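Local coordinates for catechol 2,3-dioxygenase (Rhodococcus sp., PDB 2WL9), which probably uses an active-site iron to cleave the aromatic ring of catechols next to their two hydroxyl groups, as type I extradiol dioxygenases do, at residues C[18-30]-C[253-265]. Numbering follows the deposited sequence.
With FE (Fe (III) ion), chain K.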
loop_
_atom_site.group_PDB
_atom_site.type_symbol
_atom_site.label_atom_id
_atom_site.label_comp_id
_atom_site.label_asym_id
_atom_site.label_seq_id
_atom_site.Cartn_x
_atom_site.Cartn_y
_atom_site.Cartn_z
ATOM N N ASP C 18 -18.536 -24.441 38.580
ATOM C CA ASP C 18 -18.610 -23.099 39.095
ATOM C C ASP C 18 -17.264 -22.376 39.097
ATOM O O ASP C 18 -17.189 -21.267 38.731
ATOM C CB ASP C 18 -19.147 -23.121 40.527
ATOM C CG ASP C 18 -20.643 -23.159 40.591
ATOM O OD1 ASP C 18 -21.263 -23.401 39.566
ATOM O OD2 ASP C 18 -21.190 -22.932 41.664
ATOM N N ALA C 19 -16.221 -23.044 39.504
ATOM C CA ALA C 19 -14.891 -22.432 39.539
ATOM C C ALA C 19 -14.379 -22.129 38.132
ATOM O O ALA C 19 -13.757 -21.091 37.907
ATOM C CB ALA C 19 -13.908 -23.317 40.295
ATOM N N TRP C 20 -14.658 -23.035 37.194
ATOM C CA TRP C 20 -14.245 -22.889 35.791
ATOM C C TRP C 20 -14.917 -21.722 35.073
ATOM O O TRP C 20 -14.274 -21.019 34.285
ATOM C CB TRP C 20 -14.482 -24.191 35.022
ATOM C CG TRP C 20 -13.291 -25.085 35.026
ATOM C CD1 TRP C 20 -13.101 -26.196 35.795
ATOM C CD2 TRP C 20 -12.113 -24.940 34.228
ATOM N NE1 TRP C 20 -11.878 -26.757 35.520
ATOM C CE2 TRP C 20 -11.249 -26.004 34.565
ATOM C CE3 TRP C 20 -11.702 -24.011 33.264
ATOM C CZ2 TRP C 20 -9.999 -26.171 33.964
ATOM C CZ3 TRP C 20 -10.457 -24.176 32.670
ATOM C CH2 TRP C 20 -9.621 -25.250 33.020
ATOM N N ARG C 21 -16.205 -21.522 35.331
ATOM C CA ARG C 21 -16.908 -20.334 34.839
ATOM C C ARG C 21 -16.223 -19.080 35.373
ATOM O O ARG C 21 -15.831 -18.210 34.599
ATOM C CB ARG C 21 -18.384 -20.358 35.257
ATOM C CG ARG C 21 -19.164 -21.524 34.658
ATOM C CD ARG C 21 -20.621 -21.523 35.082
ATOM N NE ARG C 21 -21.338 -20.371 34.540
ATOM C CZ ARG C 21 -22.583 -20.410 34.073
ATOM N NH1 ARG C 21 -23.261 -21.551 34.054
ATOM N NH2 ARG C 21 -23.145 -19.308 33.604
ATOM N N ASP C 22 -16.059 -19.008 36.693
ATOM C CA ASP C 22 -15.387 -17.873 37.344
ATOM C C ASP C 22 -14.019 -17.592 36.728
ATOM O O ASP C 22 -13.642 -16.438 36.525
ATOM C CB ASP C 22 -15.227 -18.134 38.848
ATOM C CG ASP C 22 -16.523 -17.948 39.630
ATOM O OD1 ASP C 22 -17.617 -17.884 39.025
ATOM O OD2 ASP C 22 -16.439 -17.877 40.873
ATOM N N TYR C 23 -13.294 -18.664 36.411
ATOM C CA TYR C 23 -11.930 -18.579 35.927
ATOM C C TYR C 23 -11.858 -18.245 34.440
ATOM O O TYR C 23 -11.254 -17.241 34.058
ATOM C CB TYR C 23 -11.214 -19.893 36.226
ATOM C CG TYR C 23 -9.788 -20.009 35.736
ATOM C CD1 TYR C 23 -8.724 -19.593 36.535
ATOM C CD2 TYR C 23 -9.498 -20.585 34.496
ATOM C CE1 TYR C 23 -7.406 -19.726 36.104
ATOM C CE2 TYR C 23 -8.179 -20.724 34.059
ATOM C CZ TYR C 23 -7.140 -20.293 34.870
ATOM O OH TYR C 23 -5.829 -20.425 34.446
ATOM N N ALA C 24 -12.480 -19.077 33.607
ATOM C CA ALA C 24 -12.363 -18.932 32.154
ATOM C C ALA C 24 -13.127 -17.729 31.597
ATOM O O ALA C 24 -12.677 -17.101 30.639
ATOM C CB ALA C 24 -12.792 -20.207 31.457
ATOM N N ALA C 25 -14.276 -17.413 32.186
ATOM C CA ALA C 25 -15.030 -16.229 31.762
ATOM C C ALA C 25 -14.638 -14.987 32.559
ATOM O O ALA C 25 -14.284 -13.952 31.979
ATOM C CB ALA C 25 -16.534 -16.482 31.841
ATOM N N GLY C 26 -14.688 -15.100 33.888
ATOM C CA GLY C 26 -14.477 -13.965 34.780
ATOM C C GLY C 26 -13.082 -13.374 34.756
ATOM O O GLY C 26 -12.902 -12.168 34.953
ATOM N N ILE C 27 -12.086 -14.213 34.511
ATOM C CA ILE C 27 -10.713 -13.731 34.402
ATOM C C ILE C 27 -10.255 -13.682 32.954
ATOM O O ILE C 27 -9.789 -12.641 32.491
ATOM C CB ILE C 27 -9.733 -14.575 35.239
ATOM C CG1 ILE C 27 -10.147 -14.539 36.714
ATOM C CG2 ILE C 27 -8.284 -14.075 35.046
ATOM C CD1 ILE C 27 -9.370 -15.477 37.602
ATOM N N MET C 28 -10.389 -14.804 32.247
ATOM C CA MET C 28 -9.796 -14.942 30.916
ATOM C C MET C 28 -10.580 -14.235 29.811
ATOM O O MET C 28 -9.996 -13.804 28.818
ATOM C CB MET C 28 -9.527 -16.418 30.568
ATOM C CG MET C 28 -8.525 -17.123 31.511
ATOM S SD MET C 28 -6.971 -16.224 31.750
ATOM C CE MET C 28 -6.260 -17.113 33.135
ATOM N N GLY C 29 -11.888 -14.097 29.985
ATOM C CA GLY C 29 -12.701 -13.339 29.023
ATOM C C GLY C 29 -13.470 -14.210 28.048
ATOM O O GLY C 29 -14.144 -13.706 27.143
ATOM N N MET C 30 -13.378 -15.522 28.225
ATOM C CA MET C 30 -14.161 -16.450 27.404
ATOM C C MET C 30 -15.649 -16.280 27.675
ATOM O O MET C 30 -16.040 -15.714 28.690
ATOM C CB MET C 30 -13.737 -17.892 27.661
ATOM C CG MET C 30 -12.306 -18.139 27.259
ATOM S SD MET C 30 -11.831 -19.862 27.275
ATOM C CE MET C 30 -10.149 -19.671 26.698
ATOM N N TYR C 253 2.375 -18.350 32.871
ATOM C CA TYR C 253 1.752 -19.652 33.109
ATOM C C TYR C 253 1.141 -19.675 34.504
ATOM O O TYR C 253 1.850 -19.452 35.491
ATOM C CB TYR C 253 2.795 -20.770 33.025
ATOM C CG TYR C 253 3.355 -21.072 31.649
ATOM C CD1 TYR C 253 2.988 -22.236 30.977
ATOM C CD2 TYR C 253 4.281 -20.222 31.040
ATOM C CE1 TYR C 253 3.508 -22.546 29.722
ATOM C CE2 TYR C 253 4.814 -20.523 29.775
ATOM C CZ TYR C 253 4.422 -21.695 29.126
ATOM O OH TYR C 253 4.921 -22.024 27.877
ATOM N N CYS C 254 -0.157 -19.969 34.587
ATOM C CA CYS C 254 -0.877 -19.967 35.861
ATOM C C CYS C 254 -1.787 -21.186 36.019
ATOM O O CYS C 254 -2.179 -21.802 35.029
ATOM C CB CYS C 254 -1.683 -18.672 36.035
ATOM S SG CYS C 254 -3.100 -18.449 34.913
ATOM N N ALA C 255 -2.118 -21.516 37.267
ATOM C CA ALA C 255 -2.977 -22.666 37.582
ATOM C C ALA C 255 -4.425 -22.454 37.161
ATOM O O ALA C 255 -4.951 -21.347 37.250
ATOM C CB ALA C 255 -2.919 -22.982 39.074
ATOM N N ASN C 256 -5.067 -23.526 36.712
ATOM C CA ASN C 256 -6.511 -23.509 36.477
ATOM C C ASN C 256 -7.263 -24.343 37.542
ATOM O O ASN C 256 -6.626 -24.951 38.404
ATOM C CB ASN C 256 -6.846 -23.909 35.026
ATOM C CG ASN C 256 -6.435 -25.332 34.680
ATOM O OD1 ASN C 256 -6.641 -26.273 35.449
ATOM N ND2 ASN C 256 -5.875 -25.496 33.492
ATOM N N PRO C 257 -8.608 -24.347 37.514
ATOM C CA PRO C 257 -9.357 -25.080 38.544
ATOM C C PRO C 257 -9.151 -26.592 38.542
ATOM O O PRO C 257 -9.545 -27.250 39.503
ATOM C CB PRO C 257 -10.818 -24.752 38.221
ATOM C CG PRO C 257 -10.762 -23.495 37.449
ATOM C CD PRO C 257 -9.510 -23.584 36.639
ATOM N N SER C 258 -8.540 -27.135 37.488
ATOM C CA SER C 258 -8.301 -28.579 37.399
ATOM C C SER C 258 -6.881 -28.988 37.811
ATOM O O SER C 258 -6.531 -30.162 37.751
ATOM C CB SER C 258 -8.633 -29.104 36.002
ATOM O OG SER C 258 -10.037 -29.101 35.780
ATOM N N GLY C 259 -6.076 -28.016 38.227
ATOM C CA GLY C 259 -4.743 -28.291 38.743
ATOM C C GLY C 259 -3.652 -28.362 37.691
ATOM O O GLY C 259 -2.513 -28.695 38.010
ATOM N N TRP C 260 -4.001 -28.074 36.436
ATOM C CA TRP C 260 -2.992 -27.901 35.384
ATOM C C TRP C 260 -2.921 -26.432 34.953
ATOM O O TRP C 260 -3.518 -25.573 35.610
ATOM C CB TRP C 260 -3.181 -28.884 34.205
ATOM C CG TRP C 260 -4.546 -28.933 33.566
ATOM C CD1 TRP C 260 -5.653 -29.583 34.036
ATOM C CD2 TRP C 260 -4.925 -28.363 32.306
ATOM N NE1 TRP C 260 -6.707 -29.420 33.167
ATOM C CE2 TRP C 260 -6.286 -28.678 32.096
ATOM C CE3 TRP C 260 -4.250 -27.602 31.342
ATOM C CZ2 TRP C 260 -6.989 -28.257 30.955
ATOM C CZ3 TRP C 260 -4.950 -27.185 30.210
ATOM C CH2 TRP C 260 -6.303 -27.515 30.030
ATOM N N LEU C 261 -2.195 -26.144 33.875
ATOM C CA LEU C 261 -1.833 -24.761 33.554
ATOM C C LEU C 261 -2.493 -24.167 32.319
ATOM O O LEU C 261 -2.632 -24.829 31.297
ATOM C CB LEU C 261 -0.315 -24.630 33.396
ATOM C CG LEU C 261 0.572 -24.979 34.589
ATOM C CD1 LEU C 261 2.016 -24.899 34.155
ATOM C CD2 LEU C 261 0.314 -24.021 35.724
ATOM N N TRP C 262 -2.888 -22.903 32.431
ATOM C CA TRP C 262 -3.206 -22.092 31.260
ATOM C C TRP C 262 -2.143 -21.012 31.086
ATOM O O TRP C 262 -1.626 -20.473 32.068
ATOM C CB TRP C 262 -4.596 -21.468 31.381
ATOM C CG TRP C 262 -5.704 -22.375 30.945
ATOM C CD1 TRP C 262 -5.664 -23.741 30.853
ATOM C CD2 TRP C 262 -7.034 -21.988 30.574
ATOM N NE1 TRP C 262 -6.878 -24.223 30.428
ATOM C CE2 TRP C 262 -7.739 -23.170 30.255
ATOM C CE3 TRP C 262 -7.698 -20.754 30.478
ATOM C CZ2 TRP C 262 -9.078 -23.161 29.844
ATOM C CZ3 TRP C 262 -9.040 -20.745 30.071
ATOM C CH2 TRP C 262 -9.708 -21.942 29.754
ATOM N N GLU C 263 -1.836 -20.706 29.831
ATOM C CA GLU C 263 -0.790 -19.765 29.487
ATOM C C GLU C 263 -1.375 -18.628 28.635
ATOM O O GLU C 263 -1.338 -18.694 27.411
ATOM C CB GLU C 263 0.337 -20.503 28.748
ATOM C CG GLU C 263 1.580 -19.666 28.434
ATOM C CD GLU C 263 2.386 -20.220 27.259
ATOM O OE1 GLU C 263 2.096 -21.344 26.792
ATOM O OE2 GLU C 263 3.324 -19.541 26.809
ATOM N N PRO C 264 -1.933 -17.589 29.289
ATOM C CA PRO C 264 -2.420 -16.421 28.559
ATOM C C PRO C 264 -1.256 -15.697 27.893
ATOM O O PRO C 264 -0.198 -15.541 28.504
ATOM C CB PRO C 264 -3.025 -15.544 29.660
ATOM C CG PRO C 264 -3.318 -16.489 30.775
ATOM C CD PRO C 264 -2.208 -17.475 30.732
ATOM N N GLY C 265 -1.451 -15.265 26.657
ATOM C CA GLY C 265 -0.364 -14.643 25.904
ATOM C C GLY C 265 -0.786 -13.590 24.904
ATOM O O GLY C 265 -1.980 -13.327 24.727
HETATM FE FE FE K . 3.425 -22.805 25.600
HETATM O O HOH W 1 -12.369 -28.521 38.145
#
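Trp-20 and Tyr-23, one helical turn apart on helix 18-24, close on Pro-257 at the hairpin turn between strands 253-255 and 261-265. Pro-257 CD makes a CH-pi contact with both rings: it sits 3.6 Å from the centroid of the Trp-20 six-membered ring, almost on its normal, and 3.8 Å from that of Tyr-23, nearer the rim. Asn-256 CA lies over the same Tyr-23 ring.

Trp-262 completes an aromatic cluster. Tyr-23, with CG anti to the backbone N (chi1 177°), extends toward the hairpin and turns its edge to the Trp-262 face in an offset edge-to-face pair, planes 62° apart. Trp-20 meets that indole obliquely, its CZ3 3.3 Å from Trp-262 CZ2. Met-28 CG lies at the Trp-262 edge, whereas the extended Met-30 chain brings CE to 3.7 Å from Trp-262 CZ3, and its SD approaches the ring obliquely in a Met-aromatic contact. The Met-28 chain, bent at chi2, sets its SD 3.8 Å from Pro-264 CG.

A hydrogen bond across the contact runs from Trp-20 NE1 to Ser-258 OG (3.0 Å), bent at 144° but close to the indole plane; Asp-60 also hydrogen-bonds this hydroxyl. Asn-256 OD1 accepts from Ser-258 N in an Asx turn and weakly from Trp-260 N, bracing the type I turn that presents Pro-257.

Largely apolar and buried, the contact joins the N-terminal and C-terminal glyoxalase-family modules. Trp-262 and Pro-264 point into it, whereas Glu-263 between them points away from the helix and binds the iron with His-149 and His-212. Close aromatic and apolar packing, with a directional bond at the turn, thus holds the strand on the side facing away from the metal.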